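Local coordinates for protein ADP-ribosylating toxin CARDS (Mycoplasma pneumoniae, PDB 4TLV) that transfers ADP-ribose from NAD+ to target proteins and makes mammalian cells vacuolate, acting as the main virulence factor of this bacterium, at residues Y453-Q458 / S562-W567; S460-Q465 / W506-W511; F484-D487 / V491-L494; F543-C548 / N552-V557. One frame throughout, in Å; residues are numbered along the deposited sequence.

Contact 1: residues Y453-Q458 / S562-W567; sequences YYYTPQ and SRWGGW
Tyr455, in the middle of strand 453-457, and Pro457, at its end, meet two tryptophans of the loop that leads into strand 567-570, all within the C-terminal beta-trefoil domain (D3) of the toxin. The side chain of Trp567 carries the buried half. From CB, its CG stands anti to the carbonyl carbon (chi1 -65°), which turns the indole toward the proline. Beyond CG, the pyrrole NE1 passes 3.7 Å from Pro457 CA while its N-H goes to Ser463 OG. CE2 comes next, 4.0 Å from Pro457 CB, and CZ2 makes the closest approach, 3.6 Å from Pro457 CG. CH2, at the far end, still reaches Pro457 CG at 4.0 Å. Pro457 CB itself lies above one indole face, displaced toward the rim, so the pyrrolidine lies along the NE1-CE2-CZ2 side of the indole.

Trp564 takes the second and Gly565, with positive phi, the third position of a type II turn from Arg563 to Gly566, which Trp567 follows; Gly566 N bonds back to Arg563 O. Within this turn Trp564 CG sits between backbone N and carbonyl carbon (chi1 78°), and the indole reaches outward to Tyr455, whose ring also stacks on Trp448. The Tyr455 and Trp564 planes meet obliquely, at 67° with centroids 5.7 Å apart. Trp564 CZ3 touches Tyr455 CE2 at 3.5 Å.

Contact 2: residues S460-Q465 / W506-W511; sequences SGWSYQ and WDWVEW
Trp462 and Trp508 adopt nearly the same side-chain torsions: each CG lies anti to its carbonyl carbon, with chi1 at -57°, and the two indoles swing together near the surface of the D3 beta-trefoil. The outcome is an edge-to-face pair in which the six-membered ring of Trp462 presents its edge to that of Trp508. Their planes are 62° apart and the centroids 5.8 Å, with the CH2 atoms of Trp462 and Trp508 at 4.4 Å, a rather loose touch. On the opposite face of the Trp508 indole, CZ3 of Trp506 lies 3.6 Å above the ring plane, so Trp508 has a tryptophan on either side, Trp506 over its centre and Trp462 obliquely, beyond its rim.

An ST turn shapes the loop: Trp462 N donates to Ser460 OG at 3.2 Å, across Gly461, which has positive phi. Gly461 N comes up to the edge of the buried Trp511 ring, and the backbone of Gly461 also bonds to Trp567 of the neighbouring strand. No direct hydrogen bond joins the two segments; a water connects them. It accepts from Trp511 NE1 at 2.9 Å, in the indole plane, and gives a weak bond to Trp462 O at 3.4 Å.

Contact 3: residues F484-D487 / V491-L494; sequences FVQD and VFFL
Phe484 and Phe492 face each other as an antiparallel hydrogen-bonded pair in the beta hairpin of strands 481-485 and 490-495, part of the D3 beta-trefoil. This end of the contact is the tight one. Phe484 N gives a short bond of 2.7 Å to Phe492 O, and Phe492 N returns one of 3.0 Å to Phe484 O that is almost straight (172° at the hydrogen). Phe484 O also receives a CA-H contact from Val491 CA at 3.6 Å, so two donors of the other strand share one carbonyl oxygen. Only the root of the Phe484 side chain packs on the partner strand, CB lying 3.7 Å from Phe492 O; with CG anti to the backbone N (chi1 -176°) the ring is directed elsewhere, into a buried place beside Ile473.

Val485 and Val491 form the next, non-hydrogen-bonded pair, and their contact is already slack, CG2 of Val485 to CG2 of Val491 at 4.3 Å. Val491 also touches Ala331 of the D2 domain. Beyond this pair the strand turns a corner and a classic beta bulge sets Gln486 and Asp487 against Asn490, with Asp487 OD1 bonded to Asn490 ND2 and Gln489 N. On the solvent side, the exposed Gln486 runs extended past the rim of the Phe492 ring, its amide turned 72° from the ring plane. Gln486 OE1 lies near that plane at the edge, 4.0 Å from Phe492 CE1.

Contact 4: residues F543-C548 / N552-V557; sequences FRHIRC and NQQLKV
Cys548 and Ile546 hold the segment 552-557 through a pair of strong backbone bonds that make a single beta bridge, Arg547 with Gln554, in the D3 beta-trefoil. Cys548 N donates to Gln553 O at 2.8 Å, in the carbonyl plane, and Leu555 N donates to Ile546 O, also at 2.8 Å. A weak bond from Asn552 N to Cys548 O, bent to 126°, closes the turn side. Strands 543-548 and 554-557 run at 126° to each other, so they splay apart beyond the bridge, and a water bridges them there: it accepts from Ile546 N and Gln554 NE2 and donates to Leu555 O at 2.7 Å. A second water spans Arg547 NE and Asn552 O.

The extended Gln554 side chain lies between the His545 ring and the Arg547 guanidinium. Its NE2 sits 3.5 Å above one face of the His545 ring, nearer its edge than its centre, while its CD lies over one face of the Arg547 guanidinium, the two planes 41° apart. Asp531 ties both neighbours down, by a salt bridge to Arg547 NH1 and a hydrogen bond from His545 ND1. Nearby, Asn552 OD1 is hydrogen-bonded to Tyr527 OH, and its ND2 to Arg104 O of the mART domain, making this corner an interdomain junction. On the apolar side Ile546 and Leu555 run alongside each other in the same direction, with Ile546 CB 4.0 Å from Leu555 CB.

How the contacts relate
Along the chain, 453-458 opens contact 1 and 460-465 opens contact 2 just after it. The hairpin of contact 3 follows and is complete before 506-511 closes contact 2, so it is enclosed by both. Contact 4 then forms on its own, in series with contacts 2 and 3, before 562-567 closes contact 1 around everything. No contacts cross. All lie in one trefoil, where the three-stranded sheet of 453-457 meets the larger sheet. Ser463 OG joins contacts 1 and 2 by bonding Gly565 O. Trp511 packs on Phe484 and Phe492 of contact 3, and Leu555 of contact 4 meets Trp567, Val509 and Leu494, one residue from each other contact.

Contact 1: residues Y453-Q458 / S562-W567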
# COMPACT_ATOMS: atom_id res chain seq x y z
N TYR A 453 -21.43 19.03 -11.01
CA TYR A 453 -21.90 18.53 -9.72
C TYR A 453 -21.46 17.09 -9.45
O TYR A 453 -21.52 16.24 -10.33
CB TYR A 453 -23.43 18.61 -9.65
CG TYR A 453 -23.96 20.03 -9.72
CD1 TYR A 453 -23.93 20.86 -8.61
CD2 TYR A 453 -24.47 20.53 -10.91
CE1 TYR A 453 -24.41 22.16 -8.68
CE2 TYR A 453 -24.95 21.83 -10.99
CZ TYR A 453 -24.92 22.64 -9.87
OH TYR A 453 -25.40 23.93 -9.95
N TYR A 454 -21.04 16.83 -8.22
CA TYR A 454 -20.72 15.46 -7.79
C TYR A 454 -21.89 14.73 -7.15
O TYR A 454 -22.70 15.31 -6.42
CB TYR A 454 -19.54 15.48 -6.80
CG TYR A 454 -18.26 15.96 -7.41
CD1 TYR A 454 -18.01 17.32 -7.57
CD2 TYR A 454 -17.29 15.06 -7.85
CE1 TYR A 454 -16.84 17.77 -8.13
CE2 TYR A 454 -16.10 15.51 -8.42
CZ TYR A 454 -15.88 16.87 -8.56
OH TYR A 454 -14.71 17.32 -9.11
N TYR A 455 -21.96 13.43 -7.41
CA TYR A 455 -22.94 12.55 -6.78
C TYR A 455 -22.27 11.34 -6.14
O TYR A 455 -21.21 10.90 -6.58
CB TYR A 455 -23.94 12.06 -7.81
CG TYR A 455 -24.78 13.19 -8.39
CD1 TYR A 455 -24.31 13.94 -9.46
CD2 TYR A 455 -26.03 13.49 -7.86
CE1 TYR A 455 -25.07 14.98 -10.01
CE2 TYR A 455 -26.80 14.52 -8.40
CZ TYR A 455 -26.32 15.25 -9.47
OH TYR A 455 -27.09 16.27 -9.99
N THR A 456 -22.94 10.80 -5.13
CA THR A 456 -22.43 9.68 -4.35
C THR A 456 -23.52 8.61 -4.25
O THR A 456 -24.72 8.92 -4.20
CB THR A 456 -21.97 10.17 -2.95
OG1 THR A 456 -21.24 9.13 -2.29
CG2 THR A 456 -23.17 10.58 -2.09
N PRO A 457 -23.13 7.33 -4.23
CA PRO A 457 -24.11 6.25 -4.12
C PRO A 457 -24.78 6.28 -2.75
O PRO A 457 -24.17 6.72 -1.76
CB PRO A 457 -23.26 4.98 -4.23
CG PRO A 457 -21.90 5.42 -4.62
CD PRO A 457 -21.75 6.83 -4.19
N GLN A 458 -26.03 5.83 -2.70
CA GLN A 458 -26.75 5.64 -1.44
C GLN A 458 -27.09 4.17 -1.33
O GLN A 458 -27.20 3.49 -2.35
CB GLN A 458 -28.05 6.45 -1.42
CG GLN A 458 -27.85 7.95 -1.47
CD GLN A 458 -27.57 8.58 -0.11
OE1 GLN A 458 -26.52 9.19 0.10
NE2 GLN A 458 -28.51 8.43 0.81
N SER A 562 -37.27 10.42 -13.70
CA SER A 562 -37.79 10.04 -12.38
C SER A 562 -36.88 9.06 -11.64
O SER A 562 -36.92 8.98 -10.41
CB SER A 562 -39.20 9.47 -12.51
OG SER A 562 -39.19 8.25 -13.23
N ARG A 563 -36.08 8.30 -12.39
CA ARG A 563 -35.13 7.34 -11.83
C ARG A 563 -33.69 7.86 -11.84
O ARG A 563 -32.73 7.08 -11.85
CB ARG A 563 -35.20 6.02 -12.60
CG ARG A 563 -36.58 5.36 -12.60
CD ARG A 563 -36.61 4.21 -13.59
NE ARG A 563 -37.71 3.28 -13.32
CZ ARG A 563 -37.95 2.19 -14.04
NH1 ARG A 563 -37.17 1.88 -15.07
NH2 ARG A 563 -38.97 1.40 -13.73
N TRP A 564 -33.53 9.18 -11.84
CA TRP A 564 -32.20 9.76 -11.86
C TRP A 564 -31.40 9.29 -10.66
O TRP A 564 -31.94 9.14 -9.57
CB TRP A 564 -32.26 11.28 -11.89
CG TRP A 564 -32.54 11.94 -10.57
CD1 TRP A 564 -33.76 12.38 -10.12
CD2 TRP A 564 -31.60 12.26 -9.54
NE1 TRP A 564 -33.63 12.95 -8.88
CE2 TRP A 564 -32.31 12.88 -8.50
CE3 TRP A 564 -30.22 12.06 -9.40
CZ2 TRP A 564 -31.70 13.30 -7.32
CZ3 TRP A 564 -29.61 12.49 -8.23
CH2 TRP A 564 -30.35 13.10 -7.20
N GLY A 565 -30.11 9.02 -10.87
CA GLY A 565 -29.25 8.64 -9.76
C GLY A 565 -29.29 7.16 -9.44
O GLY A 565 -28.60 6.71 -8.53
N GLY A 566 -30.09 6.41 -10.19
CA GLY A 566 -30.21 4.98 -9.95
C GLY A 566 -29.05 4.18 -10.53
O GLY A 566 -28.75 4.28 -11.72
N TRP A 567 -28.42 3.37 -9.69
CA TRP A 567 -27.29 2.54 -10.11
C TRP A 567 -27.81 1.20 -10.63
O TRP A 567 -28.61 0.55 -9.98
CB TRP A 567 -26.33 2.33 -8.93
CG TRP A 567 -25.67 3.60 -8.48
CD1 TRP A 567 -26.26 4.63 -7.83
CD2 TRP A 567 -24.29 3.97 -8.65
NE1 TRP A 567 -25.35 5.63 -7.59
CE2 TRP A 567 -24.13 5.24 -8.08
CE3 TRP A 567 -23.18 3.34 -9.23
CZ2 TRP A 567 -22.90 5.92 -8.07
CZ3 TRP A 567 -21.96 4.01 -9.23
CH2 TRP A 567 -21.83 5.29 -8.65

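Contact 2: residues S460-Q465 / W506-W511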
# COMPACT_ATOMS: atom_id res chain seq x y z
N SER A 460 -29.70 2.76 -0.76
CA SER A 460 -30.98 2.49 -1.43
C SER A 460 -30.82 2.11 -2.91
O SER A 460 -31.74 1.55 -3.52
CB SER A 460 -31.84 3.74 -1.36
OG SER A 460 -31.19 4.83 -2.01
N GLY A 461 -29.68 2.44 -3.51
CA GLY A 461 -29.49 2.26 -4.93
C GLY A 461 -29.63 3.58 -5.69
O GLY A 461 -29.37 3.65 -6.89
N TRP A 462 -30.04 4.63 -4.98
CA TRP A 462 -30.10 5.96 -5.59
C TRP A 462 -28.79 6.72 -5.36
O TRP A 462 -27.79 6.13 -4.93
CB TRP A 462 -31.30 6.76 -5.04
CG TRP A 462 -32.60 6.04 -5.26
CD1 TRP A 462 -33.42 5.50 -4.30
CD2 TRP A 462 -33.21 5.74 -6.52
NE1 TRP A 462 -34.51 4.89 -4.90
CE2 TRP A 462 -34.40 5.03 -6.26
CE3 TRP A 462 -32.86 6.01 -7.86
CZ2 TRP A 462 -35.25 4.58 -7.28
CZ3 TRP A 462 -33.70 5.57 -8.87
CH2 TRP A 462 -34.89 4.87 -8.57
N SER A 463 -28.79 8.02 -5.68
CA SER A 463 -27.64 8.88 -5.43
C SER A 463 -28.03 10.14 -4.67
O SER A 463 -29.17 10.61 -4.77
CB SER A 463 -26.94 9.31 -6.74
OG SER A 463 -26.70 8.20 -7.56
N TYR A 464 -27.07 10.68 -3.95
CA TYR A 464 -27.20 11.92 -3.22
C TYR A 464 -26.25 12.89 -3.91
O TYR A 464 -25.20 12.49 -4.43
CB TYR A 464 -26.77 11.66 -1.78
CG TYR A 464 -26.85 12.78 -0.77
CD1 TYR A 464 -26.13 13.95 -0.94
CD2 TYR A 464 -27.59 12.63 0.40
CE1 TYR A 464 -26.17 14.98 0.02
CE2 TYR A 464 -27.64 13.64 1.36
CZ TYR A 464 -26.93 14.81 1.16
OH TYR A 464 -26.96 15.82 2.11
N GLN A 465 -26.60 14.17 -3.93
CA GLN A 465 -25.77 15.15 -4.60
C GLN A 465 -24.74 15.72 -3.64
O GLN A 465 -25.00 16.68 -2.92
CB GLN A 465 -26.61 16.27 -5.22
CG GLN A 465 -25.85 17.11 -6.26
CD GLN A 465 -24.94 18.15 -5.64
OE1 GLN A 465 -25.41 19.14 -5.07
NE2 GLN A 465 -23.63 17.94 -5.76
N TRP A 506 -30.79 -5.24 -18.64
CA TRP A 506 -30.28 -4.55 -17.46
C TRP A 506 -31.06 -4.93 -16.21
O TRP A 506 -32.16 -5.50 -16.30
CB TRP A 506 -30.37 -3.04 -17.67
CG TRP A 506 -31.78 -2.53 -17.69
CD1 TRP A 506 -32.65 -2.55 -18.74
CD2 TRP A 506 -32.48 -1.93 -16.60
NE1 TRP A 506 -33.85 -1.99 -18.37
CE2 TRP A 506 -33.77 -1.60 -17.06
CE3 TRP A 506 -32.14 -1.63 -15.27
CZ2 TRP A 506 -34.73 -0.99 -16.25
CZ3 TRP A 506 -33.09 -1.02 -14.47
CH2 TRP A 506 -34.37 -0.71 -14.96
N ASP A 507 -30.51 -4.61 -15.05
CA ASP A 507 -31.22 -4.75 -13.77
C ASP A 507 -30.51 -3.89 -12.74
O ASP A 507 -29.31 -3.61 -12.86
CB ASP A 507 -31.29 -6.23 -13.34
CG ASP A 507 -32.42 -6.51 -12.33
OD1 ASP A 507 -33.10 -5.58 -11.87
OD2 ASP A 507 -32.60 -7.70 -11.98
N TRP A 508 -31.27 -3.41 -11.75
CA TRP A 508 -30.70 -2.63 -10.66
C TRP A 508 -29.60 -3.42 -9.96
O TRP A 508 -29.62 -4.65 -9.95
CB TRP A 508 -31.78 -2.29 -9.65
CG TRP A 508 -32.96 -1.55 -10.22
CD1 TRP A 508 -34.25 -2.01 -10.33
CD2 TRP A 508 -32.96 -0.22 -10.76
NE1 TRP A 508 -35.04 -1.04 -10.91
CE2 TRP A 508 -34.28 0.06 -11.18
CE3 TRP A 508 -31.97 0.75 -10.93
CZ2 TRP A 508 -34.63 1.28 -11.75
CZ3 TRP A 508 -32.32 1.96 -11.50
CH2 TRP A 508 -33.64 2.21 -11.91
N VAL A 509 -28.64 -2.72 -9.39
CA VAL A 509 -27.71 -3.34 -8.45
C VAL A 509 -28.24 -3.08 -7.04
O VAL A 509 -29.16 -2.28 -6.86
CB VAL A 509 -26.28 -2.78 -8.60
CG1 VAL A 509 -25.68 -3.21 -9.93
CG2 VAL A 509 -26.29 -1.27 -8.51
N GLU A 510 -27.68 -3.73 -6.04
CA GLU A 510 -28.13 -3.51 -4.67
C GLU A 510 -26.96 -3.63 -3.72
O GLU A 510 -25.91 -4.17 -4.09
CB GLU A 510 -29.19 -4.54 -4.30
CG GLU A 510 -28.69 -5.97 -4.43
CD GLU A 510 -29.80 -7.02 -4.36
OE1 GLU A 510 -30.89 -6.70 -3.84
OE2 GLU A 510 -29.57 -8.16 -4.82
N TRP A 511 -27.14 -3.14 -2.50
CA TRP A 511 -26.09 -3.19 -1.48
C TRP A 511 -26.53 -4.07 -0.33
O TRP A 511 -27.52 -3.76 0.33
CB TRP A 511 -25.83 -1.79 -0.95
CG TRP A 511 -25.26 -0.82 -1.95
CD1 TRP A 511 -25.95 0.04 -2.77
CD2 TRP A 511 -23.87 -0.58 -2.19
NE1 TRP A 511 -25.07 0.78 -3.52
CE2 TRP A 511 -23.79 0.42 -3.18
CE3 TRP A 511 -22.70 -1.13 -1.67
CZ2 TRP A 511 -22.57 0.90 -3.64
CZ3 TRP A 511 -21.48 -0.65 -2.15
CH2 TRP A 511 -21.43 0.34 -3.12
O HOH W 1 -26.24 3.06 -4.96

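Contact 3: residues F484-D487 / V491-L494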
# COMPACT_ATOMS: atom_id res chain seq x y z
N PHE A 484 -19.46 -0.61 1.19
CA PHE A 484 -19.83 0.71 1.69
C PHE A 484 -19.88 0.55 3.21
O PHE A 484 -20.63 -0.28 3.72
CB PHE A 484 -21.22 1.04 1.13
CG PHE A 484 -21.74 2.41 1.47
CD1 PHE A 484 -21.98 2.79 2.79
CD2 PHE A 484 -22.09 3.30 0.45
CE1 PHE A 484 -22.50 4.06 3.09
CE2 PHE A 484 -22.61 4.56 0.74
CZ PHE A 484 -22.81 4.94 2.07
N VAL A 485 -19.09 1.33 3.93
CA VAL A 485 -19.08 1.23 5.39
C VAL A 485 -20.01 2.29 5.96
O VAL A 485 -19.70 3.47 5.94
CB VAL A 485 -17.66 1.41 5.98
CG1 VAL A 485 -17.70 1.34 7.51
CG2 VAL A 485 -16.70 0.35 5.42
N GLN A 486 -21.16 1.85 6.45
CA GLN A 486 -22.11 2.74 7.10
C GLN A 486 -21.54 3.12 8.46
O GLN A 486 -21.55 4.28 8.86
CB GLN A 486 -23.45 2.03 7.29
CG GLN A 486 -24.48 2.85 8.03
CD GLN A 486 -25.82 2.13 8.11
OE1 GLN A 486 -25.99 1.20 8.89
NE2 GLN A 486 -26.77 2.57 7.30
N ASP A 487 -21.05 2.12 9.17
CA ASP A 487 -20.27 2.33 10.38
C ASP A 487 -19.54 1.04 10.71
O ASP A 487 -19.59 0.07 9.94
CB ASP A 487 -21.15 2.79 11.55
CG ASP A 487 -22.24 1.78 11.92
OD1 ASP A 487 -22.03 0.56 11.81
OD2 ASP A 487 -23.33 2.23 12.33
N VAL A 491 -21.73 -3.05 7.29
CA VAL A 491 -21.00 -2.96 6.02
C VAL A 491 -21.83 -3.62 4.91
O VAL A 491 -22.35 -4.72 5.09
CB VAL A 491 -19.62 -3.65 6.14
CG1 VAL A 491 -18.89 -3.66 4.78
CG2 VAL A 491 -18.76 -2.94 7.20
N PHE A 492 -21.96 -2.93 3.77
CA PHE A 492 -22.80 -3.40 2.67
C PHE A 492 -22.00 -3.55 1.38
O PHE A 492 -21.21 -2.67 1.04
CB PHE A 492 -23.96 -2.42 2.43
CG PHE A 492 -24.85 -2.24 3.62
CD1 PHE A 492 -24.47 -1.38 4.65
CD2 PHE A 492 -26.04 -2.93 3.73
CE1 PHE A 492 -25.29 -1.21 5.75
CE2 PHE A 492 -26.85 -2.77 4.84
CZ PHE A 492 -26.48 -1.92 5.85
N PHE A 493 -22.26 -4.64 0.66
CA PHE A 493 -21.50 -5.02 -0.54
C PHE A 493 -22.29 -4.88 -1.84
O PHE A 493 -23.49 -5.20 -1.89
CB PHE A 493 -21.02 -6.47 -0.39
CG PHE A 493 -20.06 -6.67 0.74
CD1 PHE A 493 -20.51 -6.80 2.05
CD2 PHE A 493 -18.69 -6.71 0.50
CE1 PHE A 493 -19.61 -6.98 3.10
CE2 PHE A 493 -17.78 -6.88 1.54
CZ PHE A 493 -18.24 -7.02 2.85
N LEU A 494 -21.62 -4.42 -2.88
CA LEU A 494 -22.25 -4.15 -4.17
C LEU A 494 -22.54 -5.46 -4.85
O LEU A 494 -21.64 -6.29 -5.05
CB LEU A 494 -21.33 -3.27 -5.03
CG LEU A 494 -21.88 -2.86 -6.41
CD1 LEU A 494 -23.15 -2.04 -6.24
CD2 LEU A 494 -20.84 -2.09 -7.19

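Contact 4: residues F543-C548 / N552-V557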
# COMPACT_ATOMS: atom_id res chain seq x y z
N PHE A 543 -11.77 8.78 -14.16
CA PHE A 543 -12.90 7.91 -14.46
C PHE A 543 -12.45 6.50 -14.82
O PHE A 543 -11.35 6.30 -15.37
CB PHE A 543 -13.68 8.44 -15.67
CG PHE A 543 -14.40 9.74 -15.43
CD1 PHE A 543 -15.43 9.82 -14.51
CD2 PHE A 543 -14.08 10.86 -16.18
CE1 PHE A 543 -16.11 11.02 -14.32
CE2 PHE A 543 -14.75 12.05 -15.99
CZ PHE A 543 -15.77 12.13 -15.06
N ARG A 544 -13.30 5.52 -14.53
CA ARG A 544 -13.15 4.15 -15.01
C ARG A 544 -14.53 3.58 -15.34
O ARG A 544 -15.54 4.03 -14.81
CB ARG A 544 -12.53 3.25 -13.94
CG ARG A 544 -11.12 3.65 -13.49
CD ARG A 544 -10.08 3.38 -14.60
NE ARG A 544 -8.72 3.59 -14.08
CZ ARG A 544 -8.16 4.78 -13.90
NH1 ARG A 544 -8.80 5.90 -14.22
NH2 ARG A 544 -6.92 4.86 -13.41
N HIS A 545 -14.55 2.57 -16.21
CA HIS A 545 -15.70 1.69 -16.31
C HIS A 545 -15.57 0.59 -15.25
O HIS A 545 -14.46 0.22 -14.87
CB HIS A 545 -15.79 1.07 -17.71
CG HIS A 545 -16.09 2.08 -18.78
ND1 HIS A 545 -15.68 1.92 -20.09
CD2 HIS A 545 -16.72 3.27 -18.73
CE1 HIS A 545 -16.07 2.97 -20.80
NE2 HIS A 545 -16.71 3.80 -20.00
N ILE A 546 -16.70 0.09 -14.76
CA ILE A 546 -16.70 -0.97 -13.76
C ILE A 546 -17.58 -2.12 -14.24
O ILE A 546 -18.71 -1.90 -14.65
CB ILE A 546 -17.17 -0.45 -12.37
CG1 ILE A 546 -16.23 0.66 -11.88
CG2 ILE A 546 -17.23 -1.60 -11.36
CD1 ILE A 546 -16.65 1.32 -10.58
N ARG A 547 -17.04 -3.33 -14.24
CA ARG A 547 -17.77 -4.51 -14.71
C ARG A 547 -17.73 -5.63 -13.68
O ARG A 547 -16.80 -5.73 -12.89
CB ARG A 547 -17.17 -5.02 -16.02
CG ARG A 547 -17.39 -4.07 -17.20
CD ARG A 547 -16.86 -4.64 -18.51
NE ARG A 547 -17.21 -3.76 -19.63
CZ ARG A 547 -16.49 -2.71 -20.00
NH1 ARG A 547 -15.38 -2.39 -19.35
NH2 ARG A 547 -16.89 -1.97 -21.03
N CYS A 548 -18.75 -6.48 -13.72
CA CYS A 548 -18.86 -7.60 -12.80
C CYS A 548 -18.15 -8.83 -13.39
O CYS A 548 -18.26 -9.10 -14.59
CB CYS A 548 -20.35 -7.88 -12.53
SG CYS A 548 -20.69 -9.32 -11.54
N ASN A 552 -19.49 -9.96 -17.13
CA ASN A 552 -19.13 -8.62 -17.62
C ASN A 552 -20.26 -7.61 -17.67
O ASN A 552 -20.24 -6.69 -18.49
CB ASN A 552 -18.41 -8.71 -18.96
CG ASN A 552 -17.07 -9.35 -18.83
OD1 ASN A 552 -16.41 -9.16 -17.81
ND2 ASN A 552 -16.66 -10.13 -19.83
N GLN A 553 -21.23 -7.78 -16.79
CA GLN A 553 -22.29 -6.79 -16.63
C GLN A 553 -21.67 -5.48 -16.20
O GLN A 553 -20.80 -5.48 -15.31
CB GLN A 553 -23.30 -7.23 -15.56
CG GLN A 553 -23.96 -8.58 -15.84
CD GLN A 553 -23.21 -9.78 -15.25
OE1 GLN A 553 -22.00 -9.74 -15.00
NE2 GLN A 553 -23.95 -10.85 -15.02
N GLN A 554 -22.10 -4.39 -16.82
CA GLN A 554 -21.47 -3.09 -16.62
C GLN A 554 -22.25 -2.15 -15.70
O GLN A 554 -23.44 -1.90 -15.89
CB GLN A 554 -21.20 -2.38 -17.96
CG GLN A 554 -20.35 -1.12 -17.78
CD GLN A 554 -19.99 -0.44 -19.10
OE1 GLN A 554 -20.29 -0.96 -20.18
NE2 GLN A 554 -19.35 0.72 -19.01
N LEU A 555 -21.54 -1.63 -14.71
CA LEU A 555 -22.12 -0.67 -13.77
C LEU A 555 -22.34 0.67 -14.44
O LEU A 555 -21.42 1.23 -15.05
CB LEU A 555 -21.18 -0.49 -12.56
CG LEU A 555 -21.76 0.24 -11.35
CD1 LEU A 555 -22.91 -0.61 -10.76
CD2 LEU A 555 -20.69 0.50 -10.31
N LYS A 556 -23.56 1.20 -14.34
CA LYS A 556 -23.86 2.54 -14.82
C LYS A 556 -24.86 3.25 -13.91
O LYS A 556 -25.41 2.64 -13.00
CB LYS A 556 -24.42 2.49 -16.25
CG LYS A 556 -23.51 1.83 -17.26
CD LYS A 556 -23.99 2.11 -18.69
CE LYS A 556 -23.38 1.14 -19.68
NZ LYS A 556 -23.94 1.36 -21.05
N VAL A 557 -25.07 4.54 -14.17
CA VAL A 557 -26.02 5.34 -13.40
C VAL A 557 -26.96 6.13 -14.34
O VAL A 557 -26.52 6.69 -15.34
CB VAL A 557 -25.31 6.37 -12.50
CG1 VAL A 557 -26.31 7.03 -11.59
CG2 VAL A 557 -24.24 5.71 -11.67
O HOH W 2 -18.94 1.55 -16.12
O HOH W 3 -19.06 -5.47 -20.85